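PDB 2CY5: epidermal growth factor receptor pathway substrate 8-like protein 1 from Mus musculus, which probably takes part in signal transduction downstream of the epidermal growth factor receptor, its phosphotyrosine-binding (PTB) domain likely recognising short peptide motifs of partner proteins. Local coordinates for residues Phe19-Glu23 with Gln106-His110. Sequence-based numbering, arbitrary orientation.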
loop_
_atom_site.group_PDB
_atom_site.type_symbol
_atom_site.label_atom_id
_atom_site.label_comp_id
_atom_site.label_asym_id
_atom_site.label_seq_id
_atom_site.Cartn_x
_atom_site.Cartn_y
_atom_site.Cartn_z
ATOM N N PHE A 19 4.868 -4.486 -6.204
ATOM C CA PHE A 19 5.079 -3.389 -7.128
ATOM C C PHE A 19 3.762 -3.030 -7.782
ATOM O O PHE A 19 2.852 -3.890 -7.850
ATOM C CB PHE A 19 6.218 -3.746 -8.145
ATOM C CG PHE A 19 5.895 -4.877 -9.115
ATOM C CD1 PHE A 19 5.019 -4.702 -10.130
ATOM C CD2 PHE A 19 6.542 -6.131 -8.927
ATOM C CE1 PHE A 19 4.723 -5.795 -11.041
ATOM C CE2 PHE A 19 6.279 -7.234 -9.805
ATOM C CZ PHE A 19 5.385 -7.075 -10.840
ATOM N N CYS A 20 3.590 -1.777 -8.218
ATOM C CA CYS A 20 2.282 -1.298 -8.738
ATOM C C CYS A 20 2.210 -1.750 -10.178
ATOM O O CYS A 20 3.236 -1.857 -10.906
ATOM C CB CYS A 20 2.221 0.347 -8.756
ATOM S SG CYS A 20 2.640 0.676 -6.949
ATOM N N LEU A 21 1.008 -1.957 -10.586
ATOM C CA LEU A 21 0.750 -2.362 -12.020
ATOM C C LEU A 21 0.088 -1.226 -12.751
ATOM O O LEU A 21 -1.003 -0.900 -12.417
ATOM C CB LEU A 21 -0.280 -3.465 -12.226
ATOM C CG LEU A 21 0.126 -4.836 -11.967
ATOM C CD1 LEU A 21 -0.978 -5.776 -12.301
ATOM C CD2 LEU A 21 1.309 -5.142 -12.917
ATOM N N GLY A 22 0.705 -0.693 -13.766
ATOM C CA GLY A 22 0.086 0.392 -14.535
ATOM C C GLY A 22 -0.328 -0.127 -15.927
ATOM O O GLY A 22 0.336 -1.024 -16.455
ATOM N N GLU A 23 -1.339 0.504 -16.546
ATOM C CA GLU A 23 -1.875 0.069 -17.858
ATOM C C GLU A 23 -0.881 0.200 -18.979
ATOM O O GLU A 23 -1.116 -0.347 -20.042
ATOM C CB GLU A 23 -3.102 0.867 -18.236
ATOM C CG GLU A 23 -4.162 0.857 -17.135
ATOM C CD GLU A 23 -5.459 1.385 -17.653
ATOM O OE1 GLU A 23 -5.368 2.261 -18.518
ATOM O OE2 GLU A 23 -6.537 0.965 -17.197
ATOM N N GLN A 106 -3.968 2.268 -8.580
ATOM C CA GLN A 106 -3.585 1.133 -9.419
ATOM C C GLN A 106 -3.538 -0.128 -8.567
ATOM O O GLN A 106 -3.335 -0.047 -7.349
ATOM C CB GLN A 106 -2.213 1.375 -9.961
ATOM C CG GLN A 106 -2.203 2.455 -11.143
ATOM C CD GLN A 106 -0.789 2.851 -11.637
ATOM O OE1 GLN A 106 0.281 2.622 -10.938
ATOM N NE2 GLN A 106 -0.768 3.509 -12.850
ATOM N N PRO A 107 -3.679 -1.293 -9.219
ATOM C CA PRO A 107 -3.608 -2.559 -8.439
ATOM C C PRO A 107 -2.085 -2.812 -8.157
ATOM O O PRO A 107 -1.188 -2.207 -8.770
ATOM C CB PRO A 107 -4.018 -3.640 -9.412
ATOM C CG PRO A 107 -4.234 -2.910 -10.780
ATOM C CD PRO A 107 -4.157 -1.480 -10.608
ATOM N N ASP A 108 -1.808 -3.748 -7.232
ATOM C CA ASP A 108 -0.400 -4.061 -6.928
ATOM C C ASP A 108 -0.255 -5.601 -7.126
ATOM O O ASP A 108 -1.272 -6.361 -6.864
ATOM C CB ASP A 108 -0.197 -3.872 -5.427
ATOM C CG ASP A 108 -0.347 -2.406 -4.969
ATOM O OD1 ASP A 108 0.308 -1.669 -5.728
ATOM O OD2 ASP A 108 -1.025 -2.047 -3.927
ATOM N N VAL A 109 0.979 -5.965 -7.489
ATOM C CA VAL A 109 1.357 -7.372 -7.553
ATOM C C VAL A 109 2.192 -7.682 -6.284
ATOM O O VAL A 109 3.182 -6.968 -6.036
ATOM C CB VAL A 109 2.201 -7.608 -8.771
ATOM C CG1 VAL A 109 2.887 -9.052 -8.643
ATOM C CG2 VAL A 109 1.257 -7.405 -9.998
ATOM N N HIS A 110 1.831 -8.695 -5.512
ATOM C CA HIS A 110 2.667 -9.081 -4.374
ATOM C C HIS A 110 3.246 -10.560 -4.695
ATOM O O HIS A 110 2.480 -11.485 -5.111
ATOM C CB HIS A 110 1.848 -9.202 -3.144
ATOM C CG HIS A 110 1.079 -7.964 -2.751
ATOM N ND1 HIS A 110 1.648 -6.959 -1.988
ATOM C CD2 HIS A 110 -0.197 -7.555 -3.037
ATOM C CE1 HIS A 110 0.752 -5.976 -1.849
ATOM N NE2 HIS A 110 -0.363 -6.304 -2.480
HETATM O O HOH W 1 -2.807 2.332 -14.828
#
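Phe19 and Val109 form an antiparallel hydrogen-bonded pair where strand 9-20 ends beside the start of strand 108-114. Val109 N gives a nearly straight bond of 2.8 Å to Phe19 O. Phe19 N returns one to Val109 O at 3.0 Å. Leu21 N continues the ladder, reaching Pro107 O at 2.9 Å. Pro107 can accept but, having no N-H, cannot donate back to Leu21 O; the two-way ladder stops here, which suits a place where strands end.

Between these rungs, Cys20 faces Asp108 in a non-hydrogen-bonded pair, their side chains on the same face. The approach of Cys20 SG to Asp108 OD1, 3.5 Å, is only a contact: the sulfur forms a disulfide with Cys20 of the second subunit, Asp108 OD2 makes a salt bridge to Arg104 of that subunit, and OD1 is hydrogen-bonded outside the two segments. The backbone of Asp108 bonds outward to Cys99, and Gly22 N to Asp25 OD2.

The opposite face is apolar. Phe19 CG sits between its backbone N and carbonyl carbon (chi1 67°), which lays the ring alongside the valine, with Val109 CB over its face 4.0 Å from the centroid. The branched valine also sends CG2 against Leu21 CG, a tight 3.4 Å.

Where the two segments diverge, Gln106 runs its extended side chain past Leu21 O to Gly22, whose lack of a side chain leaves room for NE2. Water accepts from Glu23 N and, weakly, from Gln106 NE2. Strands 9-20 and 108-114 are neighbours in the antiparallel sheet of the PH superfold, with its C-terminal helix, that PTB domains adopt.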